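Local coordinates for amino acid adenylation domain-containing protein (Bacillus stratosphericus LAMA 585, PDB 6ULX) that probably activates an alpha-keto acid such as 4-methyl-2-oxopentanoate by ATP-dependent adenylation, at residues V378-L383 against T452-E457; P307-R312 against R557-T562. All coordinates share one frame; numbering follows the deposited sequence.

Interaction 1: residues V378-L383 against T452-E457; sequences VSFTEL and TLTGRE. With QA7 (5'-O-{(S)-hydroxy[(4-methyl-2-oxopentanoyl)oxy]phosphoryl}adenosine), chain B.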
ATOM      1  N   VAL A 378      15.660 -15.774  10.553  1.00 70.25           N
ATOM      2  CA  VAL A 378      14.643 -14.809  10.155  1.00 62.52           C
ATOM      3  C   VAL A 378      13.865 -15.393   8.987  1.00 59.70           C
ATOM      4  O   VAL A 378      14.441 -16.042   8.107  1.00 58.82           O
ATOM      5  CB  VAL A 378      15.254 -13.446   9.771  1.00 58.73           C
ATOM      6  CG1 VAL A 378      15.768 -12.731  11.012  1.00 70.30           C
ATOM      7  CG2 VAL A 378      16.372 -13.631   8.751  1.00 59.44           C
ATOM      8  N   SER A 379      12.555 -15.161   8.980  1.00 60.79           N
ATOM      9  CA  SER A 379      11.666 -15.667   7.944  1.00 56.25           C
ATOM     10  C   SER A 379      11.017 -14.503   7.211  1.00 51.51           C
ATOM     11  O   SER A 379      10.596 -13.523   7.832  1.00 52.00           O
ATOM     12  CB  SER A 379      10.591 -16.576   8.543  1.00 54.43           C
ATOM     13  OG  SER A 379      11.166 -17.739   9.114  1.00 55.12           O
ATOM     14  N   PHE A 380      10.948 -14.613   5.886  1.00 48.92           N
ATOM     15  CA  PHE A 380      10.347 -13.594   5.041  1.00 44.23           C
ATOM     16  C   PHE A 380       9.290 -14.236   4.159  1.00 50.22           C
ATOM     17  O   PHE A 380       9.445 -15.381   3.722  1.00 50.01           O
ATOM     18  CB  PHE A 380      11.388 -12.899   4.158  1.00 48.42           C
ATOM     19  CG  PHE A 380      12.569 -12.368   4.912  1.00 42.49           C
ATOM     20  CD1 PHE A 380      12.480 -11.182   5.611  1.00 36.99           C
ATOM     21  CD2 PHE A 380      13.770 -13.057   4.914  1.00 50.67           C
ATOM     22  CE1 PHE A 380      13.569 -10.688   6.307  1.00 48.61           C
ATOM     23  CE2 PHE A 380      14.865 -12.572   5.603  1.00 48.56           C
ATOM     24  CZ  PHE A 380      14.766 -11.383   6.301  1.00 47.11           C
ATOM     25  N   THR A 381       8.219 -13.498   3.891  1.00 46.14           N
ATOM     26  CA  THR A 381       7.187 -13.941   2.969  1.00 41.37           C
ATOM     27  C   THR A 381       7.584 -13.564   1.545  1.00 44.41           C
ATOM     28  O   THR A 381       7.854 -12.390   1.261  1.00 46.17           O
ATOM     29  CB  THR A 381       5.834 -13.319   3.316  1.00 44.30           C
ATOM     30  OG1 THR A 381       5.515 -13.588   4.686  1.00 46.02           O
ATOM     31  CG2 THR A 381       4.742 -13.891   2.421  1.00 42.49           C
ATOM     32  N   GLU A 382       7.626 -14.554   0.661  1.00 44.63           N
ATOM     33  CA  GLU A 382       7.867 -14.271  -0.747  1.00 46.50           C
ATOM     34  C   GLU A 382       6.676 -13.518  -1.333  1.00 43.67           C
ATOM     35  O   GLU A 382       5.518 -13.805  -1.013  1.00 44.24           O
ATOM     36  CB  GLU A 382       8.106 -15.563  -1.521  1.00 47.67           C
ATOM     37  CG  GLU A 382       9.461 -16.186  -1.271  1.00 54.49           C
ATOM     38  CD  GLU A 382       9.716 -17.393  -2.157  1.00 60.57           C
ATOM     39  OE1 GLU A 382       9.039 -18.424  -1.968  1.00 63.71           O
ATOM     40  OE2 GLU A 382      10.588 -17.303  -3.050  1.00 60.26           O
ATOM     41  N   LEU A 383       6.965 -12.547  -2.195  1.00 40.15           N
ATOM     42  CA  LEU A 383       5.939 -11.706  -2.791  1.00 40.26           C
ATOM     43  C   LEU A 383       5.695 -12.020  -4.261  1.00 39.22           C
ATOM     44  O   LEU A 383       4.840 -11.381  -4.878  1.00 39.26           O
ATOM     45  CB  LEU A 383       6.315 -10.231  -2.618  1.00 40.56           C
ATOM     46  CG  LEU A 383       6.627  -9.845  -1.173  1.00 41.31           C
ATOM     47  CD1 LEU A 383       6.972  -8.369  -1.042  1.00 43.24           C
ATOM     48  CD2 LEU A 383       5.453 -10.196  -0.251  1.00 40.13           C
ATOM     49  N   THR A 452      11.394 -10.742  -2.743  1.00 42.23           N
ATOM     50  CA  THR A 452      11.160 -10.788  -1.303  1.00 43.84           C
ATOM     51  C   THR A 452      11.775  -9.540  -0.690  1.00 41.52           C
ATOM     52  O   THR A 452      12.969  -9.295  -0.861  1.00 41.72           O
ATOM     53  CB  THR A 452      11.762 -12.047  -0.669  1.00 45.70           C
ATOM     54  OG1 THR A 452      11.086 -13.207  -1.162  1.00 46.44           O
ATOM     55  CG2 THR A 452      11.636 -11.990   0.847  1.00 41.40           C
ATOM     56  N   LEU A 453      10.966  -8.753   0.013  1.00 41.11           N
ATOM     57  CA  LEU A 453      11.444  -7.536   0.652  1.00 42.80           C
ATOM     58  C   LEU A 453      11.927  -7.838   2.066  1.00 38.48           C
ATOM     59  O   LEU A 453      11.364  -8.687   2.764  1.00 42.89           O
ATOM     60  CB  LEU A 453      10.343  -6.478   0.690  1.00 37.23           C
ATOM     61  CG  LEU A 453       9.933  -5.857  -0.643  1.00 40.82           C
ATOM     62  CD1 LEU A 453       8.925  -4.733  -0.404  1.00 42.11           C
ATOM     63  CD2 LEU A 453      11.126  -5.345  -1.421  1.00 45.31           C
ATOM     64  N   THR A 454      12.974  -7.131   2.483  1.00 43.21           N
ATOM     65  CA  THR A 454      13.562  -7.308   3.805  1.00 42.61           C
ATOM     66  C   THR A 454      13.710  -6.016   4.593  1.00 42.44           C
ATOM     67  O   THR A 454      13.903  -6.086   5.812  1.00 41.95           O
ATOM     68  CB  THR A 454      14.947  -7.966   3.693  1.00 38.81           C
ATOM     69  OG1 THR A 454      15.802  -7.139   2.901  1.00 39.99           O
ATOM     70  CG2 THR A 454      14.841  -9.338   3.055  1.00 42.76           C
ATOM     71  N   GLY A 455      13.639  -4.853   3.955  1.00 39.43           N
ATOM     72  CA  GLY A 455      13.755  -3.608   4.681  1.00 38.09           C
ATOM     73  C   GLY A 455      13.651  -2.425   3.746  1.00 42.74           C
ATOM     74  O   GLY A 455      13.167  -2.544   2.620  1.00 35.68           O
ATOM     75  N   ARG A 456      14.113  -1.276   4.231  1.00 48.12           N
ATOM     76  CA  ARG A 456      14.078  -0.039   3.466  1.00 52.82           C
ATOM     77  C   ARG A 456      15.356   0.746   3.721  1.00 49.89           C
ATOM     78  O   ARG A 456      15.917   0.704   4.818  1.00 53.38           O
ATOM     79  CB  ARG A 456      12.860   0.819   3.838  1.00 54.39           C
ATOM     80  CG  ARG A 456      11.572   0.037   3.991  1.00 60.27           C
ATOM     81  CD  ARG A 456      10.378   0.955   4.227  1.00 67.40           C
ATOM     82  NE  ARG A 456      10.587   1.864   5.350  1.00 83.84           N
ATOM     83  CZ  ARG A 456      10.391   1.544   6.628  1.00 87.28           C
ATOM     84  NH1 ARG A 456       9.983   0.325   6.956  1.00 89.78           N
ATOM     85  NH2 ARG A 456      10.607   2.447   7.577  1.00 82.75           N
ATOM     86  N   GLU A 457      15.813   1.462   2.690  1.00 55.21           N
ATOM     87  CA  GLU A 457      16.961   2.346   2.857  1.00 53.17           C
ATOM     88  C   GLU A 457      16.726   3.340   3.988  1.00 56.30           C
ATOM     89  O   GLU A 457      17.651   3.672   4.737  1.00 58.50           O
ATOM     90  CB  GLU A 457      17.246   3.089   1.557  1.00 53.96           C
ATOM     91  CG  GLU A 457      17.658   2.200   0.398  1.00 58.48           C
ATOM     92  CD  GLU A 457      17.852   2.988  -0.887  1.00 61.67           C
ATOM     93  OE1 GLU A 457      17.467   4.177  -0.923  1.00 61.02           O
ATOM     94  OE2 GLU A 457      18.385   2.420  -1.860  1.00 63.46           O
TER
HETATM   95  C01 QA7 B 701      -1.063  -2.062  -3.734  1.00 40.59           C
HETATM   96  C02 QA7 B 701       0.266  -2.636  -3.259  1.00 44.50           C
HETATM   97  C03 QA7 B 701       0.028  -4.079  -2.819  1.00 46.68           C
HETATM   98  C04 QA7 B 701       0.907  -1.770  -2.189  1.00 43.37           C
HETATM   99  C05 QA7 B 701       1.100  -0.328  -2.669  1.00 44.21           C
HETATM  100  C06 QA7 B 701       1.435   0.767  -1.667  1.00 43.34           C
HETATM  101  C10 QA7 B 701       4.714   1.809  -1.065  1.00 47.55           C
HETATM  102  C11 QA7 B 701       5.559   1.284  -0.095  1.00 43.22           C
HETATM  103  C12 QA7 B 701       6.745   0.423  -0.742  1.00 38.06           C
HETATM  104  C13 QA7 B 701       7.117  -0.318   0.168  1.00 40.76           C
HETATM  105  C14 QA7 B 701       5.733  -0.653   1.060  1.00 39.08           C
HETATM  106  C16 QA7 B 701       4.244  -2.224  -0.146  1.00 37.87           C
HETATM  107  C18 QA7 B 701       4.895  -4.120   0.722  1.00 37.42           C
HETATM  108  C19 QA7 B 701       5.144  -5.456   1.147  1.00 36.85           C
HETATM  109  C21 QA7 B 701       6.777  -4.694   2.582  1.00 39.05           C
HETATM  110  C23 QA7 B 701       5.636  -3.124   1.291  1.00 35.88           C
HETATM  111  N15 QA7 B 701       5.218  -1.953   0.740  1.00 37.10           N
HETATM  112  N17 QA7 B 701       4.040  -3.553  -0.168  1.00 33.68           N
HETATM  113  N20 QA7 B 701       6.075  -5.699   2.060  1.00 39.01           N
HETATM  114  N22 QA7 B 701       6.573  -3.436   2.229  1.00 38.64           N
HETATM  115  N24 QA7 B 701       4.393  -6.545   0.566  1.00 34.04           N
HETATM  116  O07 QA7 B 701       1.548   2.129  -2.060  1.00 50.98           O
HETATM  117  O09 QA7 B 701       3.760   2.615  -0.436  1.00 54.96           O
HETATM  118  O25 QA7 B 701       4.859   0.253   0.778  1.00 41.48           O
HETATM  119  O26 QA7 B 701       8.083   0.306   1.098  1.00 40.12           O
HETATM  120  O27 QA7 B 701       7.829   1.335  -1.250  1.00 42.82           O
HETATM  121  O28 QA7 B 701       3.161   4.212  -2.313  1.00 45.15           O
HETATM  122  O29 QA7 B 701       1.651   4.095  -0.384  1.00 61.81           O
HETATM  123  O30 QA7 B 701       1.592   0.413  -0.544  1.00 52.76           O
HETATM  124  O31 QA7 B 701       0.984  -0.073  -3.818  1.00 52.55           O
HETATM  125  P08 QA7 B 701       2.518   3.276  -1.307  1.00 62.96           P
HETATM  126  O   HOH W   1       8.648  -9.764   1.825  1.00 42.68           O
HETATM  127  O   HOH W   2      12.080 -14.517  -3.089  1.00 47.85           O

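Interaction 2: residues P307-R312 against R557-T562; sequences PKTIHR and RAQLKT. With SO4 (sulfate ion), chain P; SO4 (sulfate ion), chain K.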
ATOM      1  N   PRO A 307       4.479 -13.992   8.179  1.00 48.63           N
ATOM      2  CA  PRO A 307       4.028 -15.386   7.996  1.00 48.83           C
ATOM      3  C   PRO A 307       3.072 -15.859   9.081  1.00 50.75           C
ATOM      4  O   PRO A 307       2.034 -16.458   8.773  1.00 48.16           O
ATOM      5  CB  PRO A 307       5.345 -16.182   8.002  1.00 41.52           C
ATOM      6  CG  PRO A 307       6.387 -15.196   7.578  1.00 47.53           C
ATOM      7  CD  PRO A 307       5.951 -13.875   8.161  1.00 44.08           C
ATOM      8  N   LYS A 308       3.400 -15.614  10.352  1.00 50.04           N
ATOM      9  CA  LYS A 308       2.532 -16.070  11.432  1.00 54.03           C
ATOM     10  C   LYS A 308       1.145 -15.449  11.336  1.00 51.08           C
ATOM     11  O   LYS A 308       0.152 -16.094  11.691  1.00 46.52           O
ATOM     12  CB  LYS A 308       3.164 -15.751  12.786  1.00 51.62           C
ATOM     13  CG  LYS A 308       4.172 -16.788  13.254  1.00 66.19           C
ATOM     14  CD  LYS A 308       4.890 -16.343  14.525  1.00 77.83           C
ATOM     15  CE  LYS A 308       5.772 -17.456  15.080  1.00 82.03           C
ATOM     16  NZ  LYS A 308       6.547 -17.016  16.276  1.00 79.24           N
ATOM     17  N   THR A 309       1.054 -14.207  10.861  1.00 49.93           N
ATOM     18  CA  THR A 309      -0.241 -13.546  10.759  1.00 48.28           C
ATOM     19  C   THR A 309      -1.149 -14.270   9.770  1.00 47.66           C
ATOM     20  O   THR A 309      -2.294 -14.613  10.093  1.00 43.81           O
ATOM     21  CB  THR A 309      -0.053 -12.086  10.345  1.00 51.96           C
ATOM     22  OG1 THR A 309       0.770 -11.412  11.303  1.00 55.28           O
ATOM     23  CG2 THR A 309      -1.401 -11.377  10.245  1.00 49.58           C
ATOM     24  N   ILE A 310      -0.649 -14.522   8.559  1.00 43.85           N
ATOM     25  CA  ILE A 310      -1.510 -15.061   7.511  1.00 46.84           C
ATOM     26  C   ILE A 310      -1.849 -16.523   7.775  1.00 48.45           C
ATOM     27  O   ILE A 310      -2.907 -17.006   7.353  1.00 43.40           O
ATOM     28  CB  ILE A 310      -0.849 -14.883   6.129  1.00 48.63           C
ATOM     29  CG1 ILE A 310       0.484 -15.627   6.063  1.00 47.58           C
ATOM     30  CG2 ILE A 310      -0.644 -13.402   5.829  1.00 47.18           C
ATOM     31  CD1 ILE A 310       1.196 -15.489   4.726  1.00 51.36           C
ATOM     32  N   HIS A 311      -0.974 -17.255   8.466  1.00 49.52           N
ATOM     33  CA  HIS A 311      -1.255 -18.665   8.727  1.00 50.85           C
ATOM     34  C   HIS A 311      -2.244 -18.839   9.875  1.00 48.77           C
ATOM     35  O   HIS A 311      -3.112 -19.718   9.817  1.00 46.33           O
ATOM     36  CB  HIS A 311       0.047 -19.414   9.007  1.00 53.52           C
ATOM     37  CG  HIS A 311       0.852 -19.691   7.775  1.00 63.43           C
ATOM     38  ND1 HIS A 311       2.096 -19.138   7.558  1.00 65.12           N
ATOM     39  CD2 HIS A 311       0.583 -20.454   6.687  1.00 58.40           C
ATOM     40  CE1 HIS A 311       2.564 -19.554   6.394  1.00 58.02           C
ATOM     41  NE2 HIS A 311       1.663 -20.351   5.844  1.00 64.20           N
ATOM     42  N   ARG A 312      -2.131 -18.019  10.923  1.00 45.59           N
ATOM     43  CA  ARG A 312      -3.170 -18.001  11.949  1.00 53.14           C
ATOM     44  C   ARG A 312      -4.506 -17.581  11.347  1.00 49.52           C
ATOM     45  O   ARG A 312      -5.558 -18.109  11.717  1.00 48.62           O
ATOM     46  CB  ARG A 312      -2.770 -17.058  13.084  1.00 52.35           C
ATOM     47  CG  ARG A 312      -3.754 -17.012  14.249  1.00 63.67           C
ATOM     48  CD  ARG A 312      -3.586 -18.209  15.192  1.00 73.56           C
ATOM     49  NE  ARG A 312      -4.348 -18.041  16.429  1.00 79.38           N
ATOM     50  CZ  ARG A 312      -5.474 -18.693  16.724  1.00 78.42           C
ATOM     51  NH1 ARG A 312      -5.986 -19.582  15.880  1.00 70.77           N
ATOM     52  NH2 ARG A 312      -6.085 -18.460  17.878  1.00 70.34           N
ATOM     53  N   ARG A 557      -0.343 -12.361  23.092  1.00110.60           N
ATOM     54  CA  ARG A 557      -0.370 -13.327  21.966  1.00107.41           C
ATOM     55  C   ARG A 557      -0.034 -12.620  20.656  1.00108.46           C
ATOM     56  O   ARG A 557       0.563 -13.261  19.784  1.00101.90           O
ATOM     57  CB  ARG A 557      -1.731 -14.008  21.859  1.00100.97           C
ATOM     58  CG  ARG A 557      -2.235 -14.578  23.171  1.00 93.79           C
ATOM     59  CD  ARG A 557      -3.738 -14.580  23.206  1.00 91.99           C
ATOM     60  NE  ARG A 557      -4.282 -15.685  22.450  1.00 89.04           N
ATOM     61  CZ  ARG A 557      -5.567 -15.893  22.281  1.00 85.29           C
ATOM     62  NH1 ARG A 557      -6.437 -15.058  22.813  1.00 85.58           N
ATOM     63  NH2 ARG A 557      -5.980 -16.930  21.582  1.00 81.61           N
ATOM     64  N   ALA A 558      -0.462 -11.368  20.482  1.00113.68           N
ATOM     65  CA  ALA A 558      -0.232 -10.681  19.220  1.00113.04           C
ATOM     66  C   ALA A 558       1.247 -10.357  19.044  1.00112.13           C
ATOM     67  O   ALA A 558       1.932  -9.954  19.989  1.00111.08           O
ATOM     68  CB  ALA A 558      -1.062  -9.400  19.155  1.00111.12           C
ATOM     69  N   GLN A 559       1.736 -10.536  17.818  1.00110.72           N
ATOM     70  CA  GLN A 559       3.133 -10.262  17.514  1.00110.97           C
ATOM     71  C   GLN A 559       3.448  -8.789  17.745  1.00111.05           C
ATOM     72  O   GLN A 559       2.581  -7.918  17.633  1.00111.79           O
ATOM     73  CB  GLN A 559       3.436 -10.649  16.065  1.00107.17           C
ATOM     74  CG  GLN A 559       4.789 -11.305  15.857  1.00107.79           C
ATOM     75  CD  GLN A 559       4.778 -12.287  14.699  1.00 97.50           C
ATOM     76  OE1 GLN A 559       3.720 -12.601  14.145  1.00 89.12           O
ATOM     77  NE2 GLN A 559       5.955 -12.782  14.330  1.00 89.78           N
ATOM     78  N   LEU A 560       4.712  -8.510  18.071  1.00112.61           N
ATOM     79  CA  LEU A 560       5.108  -7.137  18.377  1.00109.71           C
ATOM     80  C   LEU A 560       5.015  -6.251  17.139  1.00105.43           C
ATOM     81  O   LEU A 560       4.449  -5.153  17.192  1.00101.69           O
ATOM     82  CB  LEU A 560       6.518  -7.123  18.962  1.00111.00           C
ATOM     83  CG  LEU A 560       7.022  -5.850  19.647  1.00110.76           C
ATOM     84  CD1 LEU A 560       7.307  -4.746  18.638  1.00113.14           C
ATOM     85  CD2 LEU A 560       6.032  -5.359  20.701  1.00113.83           C
ATOM     86  N   LYS A 561       5.561  -6.713  16.009  1.00105.13           N
ATOM     87  CA  LYS A 561       5.462  -5.941  14.775  1.00107.73           C
ATOM     88  C   LYS A 561       4.009  -5.776  14.344  1.00101.74           C
ATOM     89  O   LYS A 561       3.604  -4.699  13.891  1.00 97.49           O
ATOM     90  CB  LYS A 561       6.271  -6.617  13.667  1.00108.28           C
ATOM     91  CG  LYS A 561       6.240  -5.899  12.320  1.00 98.83           C
ATOM     92  CD  LYS A 561       7.100  -4.640  12.323  1.00104.05           C
ATOM     93  CE  LYS A 561       7.172  -4.016  10.935  1.00 89.97           C
ATOM     94  NZ  LYS A 561       8.219  -2.961  10.848  1.00 86.57           N
ATOM     95  N   THR A 562       3.210  -6.839  14.471  1.00102.41           N
ATOM     96  CA  THR A 562       1.807  -6.769  14.071  1.00 97.31           C
ATOM     97  C   THR A 562       1.021  -5.798  14.945  1.00 96.67           C
ATOM     98  O   THR A 562       0.107  -5.128  14.450  1.00 90.41           O
ATOM     99  CB  THR A 562       1.194  -8.174  14.106  1.00 89.10           C
ATOM    100  OG1 THR A 562       0.971  -8.627  12.762  1.00 73.22           O
ATOM    101  CG2 THR A 562      -0.117  -8.203  14.888  1.00 95.57           C
TER
HETATM  102  S   SO4 P 715      -0.971 -11.951  14.718  1.00111.28           S
HETATM  103  O1  SO4 P 715      -0.963 -11.420  16.079  1.00111.05           O
HETATM  104  O2  SO4 P 715       0.365 -11.826  14.142  1.00 79.86           O
HETATM  105  O3  SO4 P 715      -1.361 -13.359  14.748  1.00 84.38           O
HETATM  106  O4  SO4 P 715      -1.930 -11.204  13.912  1.00 75.08           O
HETATM  107  S   SO4 K 710       5.666  -1.736   7.842  1.00 86.81           S
HETATM  108  O1  SO4 K 710       6.937  -1.548   8.537  1.00 91.57           O
HETATM  109  O2  SO4 K 710       5.877  -2.558   6.655  1.00 66.41           O
HETATM  110  O3  SO4 K 710       4.718  -2.402   8.734  1.00 69.32           O
HETATM  111  O4  SO4 K 710       5.133  -0.435   7.447  1.00 80.78           O

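Interaction 1: residues V378-L383 against T452-E457
Phe-380 lays its ring beneath Thr-454: methyl CG2 sits over the ring centre, 3.8 Å from the centroid and 13° off the normal, a CH-pi contact. Thr-454 can offer that methyl because chi1 (60°) sets CG2 beside its backbone N, anti to the carbonyl carbon, leaving OG1 to make a weak hydrogen bond to Leu-443 O. A second threonine methyl, Thr-452 CG2, rests on Phe-380 CB at 3.4 Å. The strands run at 130°, and no direct hydrogen bond links the segments, although Leu-383 is backbone-bonded to Leu-451. Strand 377-381 pairs with 355-359, whereas 450-456 is an edge of the five-stranded antiparallel sheet, made irregular by a classic beta bulge at Thr-454 and Gly-455, where what is probably the A8 motif of adenylating enzymes begins. A water bridges the strands, donating to Thr-381 O (2.8 Å) and Leu-453 O. Another accepts from Thr-452 OG1 and donates to Glu-382 OE2, which is salt-bridged to Arg-450. Branched, apolar leucines suit the adenine side: Leu-383 CD1 meets Leu-453 CG at 3.9 Å, the side chains crossing near a right angle, and approaches the adenine amino N24 of the bound adenylate at 3.5 Å, while Leu-453 CD1 packs on ring carbon C21.

Interaction 2: residues P307-R312 against R557-T562
The N-terminal part of helix 307-317 faces the start of helix 560-570, closest at Thr-309 and Thr-562, whose CA atoms lie 7.8 Å apart. The two threonines meet through their hydroxyls: Thr-562 OG1 donates a weak hydrogen bond to Thr-309 OG1 over 3.2 Å. Thr-309 in turn gives its OG1 proton to O2 of a sulfate at 2.9 Å, its OG1 set anti to the carbonyl carbon (chi1 -59°), and also takes a weak bond from Asn-272. A small side chain with both a donor and acceptor suits this buried, shared position. The same sulfate, probably from the crystallisation liquor, receives a weak bond at O1 from the backbone N of Gln-559, the N-cap of helix 560-570, while Thr-562 CG2 packs against it.

Gln-559 also reaches across to Lys-308, the side chains crossing at about a right angle. OE1 lies 3.5 Å from Lys-308 CB and NE2 3.7 Å from Lys-308 CD, so the amide rests against the methylenes of an extended lysine. With an alanine here the amide is gone, and the Lys-308 methylenes would probably lose their cover and the chain gain freedom to move. Farther along, Arg-312 NH2 and Arg-557 NH2 come within 4.0 Å, the two guanidinium planes 41° apart; Glu-282, salt-bridged to Arg-557, probably eases the like charges. Helix 307-317 is the crossover between parallel strands 297-300 and 327-333, a beta-alpha-beta unit of the AMP-binding fold. Against it lie the C-terminal helix 560-570 and the loop before it, at the end of what appears to be the A10 motif of ANL adenylating enzymes.

How the interactions relate
Along the chain the order is 307-312, 378-383, 452-457, 557-562, so interaction 2 brackets interaction 1, and the C-terminal helix 560-570 returns to a helix that precedes both strands. The centres are 15 Å apart, yet the two contacts touch: Thr-381 OG1 lies 3.4 Å from Pro-307 CG, and the same hydroxyl bonds to Val-305 O in the loop leading into helix 307-317. That helix is followed by strand 327-333, on which Leu-383 and Leu-453 of interaction 1 pack. Interaction 1 thus joins two sheets beside the adenine, whereas interaction 2 docks what is probably the mobile C-terminal subdomain of an ANL enzyme on the N-terminal core.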